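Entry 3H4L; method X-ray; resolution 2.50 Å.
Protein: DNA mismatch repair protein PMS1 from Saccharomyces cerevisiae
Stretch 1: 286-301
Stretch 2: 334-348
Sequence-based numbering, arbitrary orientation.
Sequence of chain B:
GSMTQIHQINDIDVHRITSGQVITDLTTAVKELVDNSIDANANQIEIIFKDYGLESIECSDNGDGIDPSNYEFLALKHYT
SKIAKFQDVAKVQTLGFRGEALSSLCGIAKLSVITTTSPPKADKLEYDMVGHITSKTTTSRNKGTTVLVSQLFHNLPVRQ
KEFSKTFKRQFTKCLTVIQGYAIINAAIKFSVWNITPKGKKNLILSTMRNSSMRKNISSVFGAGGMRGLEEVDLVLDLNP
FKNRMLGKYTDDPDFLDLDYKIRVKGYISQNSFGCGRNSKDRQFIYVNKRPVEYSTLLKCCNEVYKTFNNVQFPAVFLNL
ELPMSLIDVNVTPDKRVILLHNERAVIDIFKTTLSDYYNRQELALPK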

# COMPACT_ATOMS: atom_id res chain seq x y z
N TYR B 286 11.40 12.78 -19.32
CA TYR B 286 10.17 13.03 -20.03
C TYR B 286 10.35 14.00 -21.20
O TYR B 286 11.13 14.95 -21.13
CB TYR B 286 9.13 13.61 -19.09
CG TYR B 286 8.98 12.90 -17.77
CD1 TYR B 286 9.88 13.12 -16.74
CD2 TYR B 286 7.88 12.07 -17.53
CE1 TYR B 286 9.68 12.55 -15.49
CE2 TYR B 286 7.68 11.49 -16.30
CZ TYR B 286 8.58 11.74 -15.27
OH TYR B 286 8.32 11.25 -14.01
N VAL B 287 9.61 13.74 -22.27
CA VAL B 287 9.61 14.59 -23.44
C VAL B 287 8.14 14.97 -23.61
O VAL B 287 7.30 14.13 -23.93
CB VAL B 287 10.13 13.85 -24.68
CG1 VAL B 287 10.05 14.77 -25.91
CG2 VAL B 287 11.56 13.41 -24.45
N ASN B 288 7.85 16.24 -23.35
CA ASN B 288 6.49 16.75 -23.42
C ASN B 288 5.57 15.95 -22.49
O ASN B 288 4.57 15.36 -22.92
CB ASN B 288 5.95 16.72 -24.86
CG ASN B 288 6.72 17.64 -25.79
OD1 ASN B 288 7.22 18.69 -25.38
ND2 ASN B 288 6.81 17.25 -27.06
N LYS B 289 5.95 15.93 -21.22
CA LYS B 289 5.21 15.28 -20.14
C LYS B 289 4.81 13.81 -20.28
O LYS B 289 3.81 13.39 -19.70
CB LYS B 289 3.97 16.10 -19.81
CG LYS B 289 4.25 17.59 -19.61
CD LYS B 289 5.24 17.81 -18.48
CE LYS B 289 5.40 19.29 -18.17
NZ LYS B 289 6.37 19.54 -17.05
N ARG B 290 5.58 13.03 -21.01
CA ARG B 290 5.26 11.62 -21.17
C ARG B 290 6.49 10.75 -20.96
O ARG B 290 7.53 10.99 -21.57
CB ARG B 290 4.68 11.37 -22.56
CG ARG B 290 3.49 12.25 -22.87
CD ARG B 290 3.00 12.08 -24.29
NE ARG B 290 1.84 12.94 -24.56
CZ ARG B 290 1.24 13.03 -25.74
NH1 ARG B 290 1.69 12.31 -26.77
NH2 ARG B 290 0.20 13.83 -25.90
N PRO B 291 6.39 9.74 -20.08
CA PRO B 291 7.55 8.88 -19.84
C PRO B 291 8.02 8.35 -21.18
O PRO B 291 7.22 7.86 -21.97
CB PRO B 291 6.98 7.77 -18.96
CG PRO B 291 6.00 8.50 -18.14
CD PRO B 291 5.29 9.38 -19.17
N VAL B 292 9.31 8.49 -21.44
CA VAL B 292 9.88 8.01 -22.69
C VAL B 292 11.16 7.25 -22.37
O VAL B 292 11.82 7.53 -21.38
CB VAL B 292 10.21 9.19 -23.63
CG1 VAL B 292 8.92 9.89 -24.07
CG2 VAL B 292 11.12 10.18 -22.93
N GLU B 293 11.49 6.27 -23.22
CA GLU B 293 12.69 5.45 -23.03
C GLU B 293 13.86 6.06 -23.80
O GLU B 293 14.18 5.63 -24.91
CB GLU B 293 12.44 4.03 -23.54
CG GLU B 293 11.20 3.36 -22.96
CD GLU B 293 11.45 2.68 -21.63
OE1 GLU B 293 11.82 1.49 -21.63
OE2 GLU B 293 11.29 3.34 -20.58
N TYR B 294 14.51 7.06 -23.20
CA TYR B 294 15.65 7.72 -23.82
C TYR B 294 16.96 7.08 -23.35
O TYR B 294 17.65 7.66 -22.51
CB TYR B 294 15.68 9.20 -23.43
CG TYR B 294 15.90 10.18 -24.55
CD1 TYR B 294 16.75 9.89 -25.61
CD2 TYR B 294 15.28 11.43 -24.52
CE1 TYR B 294 16.98 10.82 -26.62
CE2 TYR B 294 15.50 12.36 -25.52
CZ TYR B 294 16.35 12.06 -26.56
OH TYR B 294 16.57 13.00 -27.54
N SER B 295 17.29 5.91 -23.89
CA SER B 295 18.52 5.23 -23.49
C SER B 295 19.75 6.13 -23.68
O SER B 295 20.56 6.29 -22.76
CB SER B 295 18.69 3.95 -24.31
N THR B 296 19.86 6.72 -24.87
CA THR B 296 20.97 7.59 -25.20
C THR B 296 21.17 8.77 -24.24
O THR B 296 22.28 8.99 -23.75
CB THR B 296 20.82 8.12 -26.66
OG1 THR B 296 21.80 9.13 -26.92
CG2 THR B 296 19.43 8.69 -26.87
N LEU B 297 20.10 9.52 -23.96
CA LEU B 297 20.21 10.67 -23.06
C LEU B 297 20.57 10.29 -21.63
O LEU B 297 21.14 11.11 -20.89
CB LEU B 297 18.92 11.48 -23.06
CG LEU B 297 18.97 12.78 -22.25
CD1 LEU B 297 20.01 13.73 -22.85
CD2 LEU B 297 17.60 13.44 -22.25
N LEU B 298 20.24 9.07 -21.21
CA LEU B 298 20.59 8.65 -19.86
C LEU B 298 22.08 8.36 -19.81
O LEU B 298 22.77 8.79 -18.88
CB LEU B 298 19.79 7.41 -19.44
CG LEU B 298 18.39 7.67 -18.90
CD1 LEU B 298 17.81 6.37 -18.37
CD2 LEU B 298 18.43 8.72 -17.80
N LYS B 299 22.57 7.65 -20.82
CA LYS B 299 23.99 7.33 -20.87
C LYS B 299 24.74 8.64 -20.69
O LYS B 299 25.62 8.75 -19.84
CB LYS B 299 24.35 6.71 -22.21
N CYS B 300 24.37 9.65 -21.47
CA CYS B 300 25.01 10.95 -21.38
C CYS B 300 24.94 11.49 -19.95
O CYS B 300 25.95 11.94 -19.40
CB CYS B 300 24.37 11.94 -22.35
SG CYS B 300 25.14 13.58 -22.31
N CYS B 301 23.76 11.45 -19.34
CA CYS B 301 23.57 11.93 -17.98
C CYS B 301 24.58 11.25 -17.06
O CYS B 301 25.33 11.91 -16.34
CB CYS B 301 22.15 11.62 -17.49
SG CYS B 301 20.94 12.97 -17.51
N ASP B 334 7.89 -2.45 -29.38
CA ASP B 334 7.66 -1.77 -28.11
C ASP B 334 6.81 -0.50 -28.23
O ASP B 334 5.92 -0.41 -29.07
CB ASP B 334 9.00 -1.47 -27.43
CG ASP B 334 8.87 -1.32 -25.92
OD1 ASP B 334 8.37 -0.27 -25.46
OD2 ASP B 334 9.27 -2.26 -25.20
N LYS B 335 7.12 0.49 -27.39
CA LYS B 335 6.34 1.72 -27.34
C LYS B 335 6.92 2.98 -27.98
O LYS B 335 7.41 2.97 -29.10
CB LYS B 335 6.01 2.03 -25.88
CG LYS B 335 7.21 2.51 -25.07
CD LYS B 335 6.73 3.26 -23.85
CE LYS B 335 7.69 4.36 -23.46
NZ LYS B 335 7.15 5.13 -22.31
N ARG B 336 6.81 4.07 -27.22
CA ARG B 336 7.28 5.38 -27.63
C ARG B 336 8.80 5.54 -27.59
O ARG B 336 9.35 6.19 -26.70
CB ARG B 336 6.62 6.46 -26.77
N VAL B 337 9.47 4.91 -28.55
CA VAL B 337 10.91 5.02 -28.67
C VAL B 337 11.03 6.28 -29.52
O VAL B 337 10.83 6.24 -30.73
CB VAL B 337 11.52 3.83 -29.43
CG1 VAL B 337 12.95 4.14 -29.84
CG2 VAL B 337 11.49 2.59 -28.56
N ILE B 338 11.32 7.40 -28.87
CA ILE B 338 11.42 8.66 -29.60
C ILE B 338 12.83 9.04 -30.03
O ILE B 338 13.82 8.77 -29.34
CB ILE B 338 10.86 9.82 -28.76
CG1 ILE B 338 11.73 10.02 -27.52
CG2 ILE B 338 9.43 9.52 -28.37
CD1 ILE B 338 11.41 11.28 -26.78
N LEU B 339 12.91 9.67 -31.20
CA LEU B 339 14.17 10.13 -31.75
C LEU B 339 13.95 11.58 -32.15
O LEU B 339 13.04 11.88 -32.92
CB LEU B 339 14.58 9.30 -32.97
CG LEU B 339 14.71 7.78 -32.80
CD1 LEU B 339 15.46 7.21 -33.99
CD2 LEU B 339 15.47 7.46 -31.52
N LEU B 340 14.78 12.47 -31.61
CA LEU B 340 14.67 13.89 -31.91
C LEU B 340 15.42 14.26 -33.19
O LEU B 340 16.22 13.47 -33.71
CB LEU B 340 15.19 14.74 -30.74
CG LEU B 340 14.50 14.62 -29.39
CD1 LEU B 340 15.16 15.56 -28.39
CD2 LEU B 340 13.02 14.95 -29.52
N HIS B 341 15.15 15.46 -33.70
CA HIS B 341 15.78 15.96 -34.92
C HIS B 341 17.26 16.27 -34.71
O HIS B 341 17.61 17.21 -33.99
CB HIS B 341 15.06 17.23 -35.38
CG HIS B 341 15.62 17.82 -36.64
ND1 HIS B 341 15.54 17.18 -37.86
CD2 HIS B 341 16.29 18.97 -36.86
CE1 HIS B 341 16.13 17.92 -38.78
NE2 HIS B 341 16.59 19.01 -38.20
N ASN B 342 18.12 15.48 -35.36
CA ASN B 342 19.57 15.66 -35.23
C ASN B 342 19.93 15.34 -33.77
O ASN B 342 20.56 16.14 -33.09
CB ASN B 342 19.95 17.11 -35.57
CG ASN B 342 21.43 17.29 -35.80
OD1 ASN B 342 22.26 16.85 -35.01
ND2 ASN B 342 21.78 17.96 -36.89
N GLU B 343 19.51 14.17 -33.31
CA GLU B 343 19.77 13.77 -31.93
C GLU B 343 21.25 13.82 -31.55
O GLU B 343 21.57 14.06 -30.39
CB GLU B 343 19.19 12.37 -31.68
CG GLU B 343 19.10 12.00 -30.19
CD GLU B 343 17.93 11.06 -29.88
OE1 GLU B 343 16.77 11.45 -30.09
OE2 GLU B 343 18.19 9.92 -29.43
N ARG B 344 22.13 13.62 -32.52
CA ARG B 344 23.57 13.65 -32.26
C ARG B 344 24.00 15.02 -31.70
O ARG B 344 24.76 15.09 -30.73
CB ARG B 344 24.34 13.33 -33.54
N ALA B 345 23.51 16.09 -32.31
CA ALA B 345 23.83 17.44 -31.86
C ALA B 345 23.25 17.62 -30.45
O ALA B 345 23.96 18.01 -29.53
CB ALA B 345 23.24 18.47 -32.81
N VAL B 346 21.96 17.34 -30.31
CA VAL B 346 21.29 17.46 -29.01
C VAL B 346 22.16 16.84 -27.92
O VAL B 346 22.55 17.50 -26.96
CB VAL B 346 19.93 16.71 -29.01
CG1 VAL B 346 19.29 16.79 -27.64
CG2 VAL B 346 19.00 17.31 -30.05
N ILE B 347 22.47 15.56 -28.09
CA ILE B 347 23.29 14.84 -27.13
C ILE B 347 24.56 15.61 -26.74
O ILE B 347 24.98 15.59 -25.58
CB ILE B 347 23.69 13.46 -27.69
CG1 ILE B 347 22.43 12.66 -28.05
CG2 ILE B 347 24.53 12.70 -26.67
CD1 ILE B 347 22.69 11.37 -28.83
N ASP B 348 25.15 16.31 -27.70
CA ASP B 348 26.38 17.07 -27.44
C ASP B 348 26.16 18.41 -26.74
O ASP B 348 26.93 18.79 -25.85
CB ASP B 348 27.13 17.29 -28.75
CG ASP B 348 27.67 16.00 -29.33
OD1 ASP B 348 28.56 15.39 -28.69
OD2 ASP B 348 27.20 15.60 -30.42

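The apolar contacts gather on I338, which has the largest area covered by the other stretch, 83 Å². Its CA-to-CB bond points toward the other stretch, and with chi1 p and chi2 t the side chain extends so that CD1 meets three partners: V287 CG2 at 3.2 Å, which is tight for two methyls, V292 CG1 at 3.9 Å and Y294 CE2 at 4.4 Å. One branched side chain thus links V287 in the strand, V292, and Y294, at the N-cap position just before the first helix. L340 adds a second apolar approach, its CD1 lying near the plane of the Y294 ring, at the edge, 4.1 Å from Y294 CZ. Farther along, the two helices run roughly parallel, 24° apart, but their axes come no closer than 10.5 Å, so side chains must bridge the space. I347 does so, with CG2 4.4 Å from C300 CB and CD1 3.1 Å from T296 OG1.

Polar contacts are few. The one hydrogen bond assigned across the stretches runs from K335 NZ to P291 O, 2.8 Å. Proline has no backbone NH to donate, but its carbonyl remains available, and the long lysine chain reaches it. On the way, K335 CE passes 3.7 Å from E293 CG, so the aliphatic part of the lysine packs as well.

E343 joins the polar and apolar parts. Its OE1 accepts from L340 N at 2.7 Å, nearly straight at 171°, a bond within its own stretch that ties the carboxylate to the loop before the helix. The same OE1 lies 3.0 Å from Y294 OH, while OE2 approaches T296 CG2 at 3.1 Å.

N342 OD1 caps the second helix, accepting from A345 N at 3.1 Å. In the helix that follows, E343 points toward the first stretch, while I347 leaves sideways and its end comes nearer.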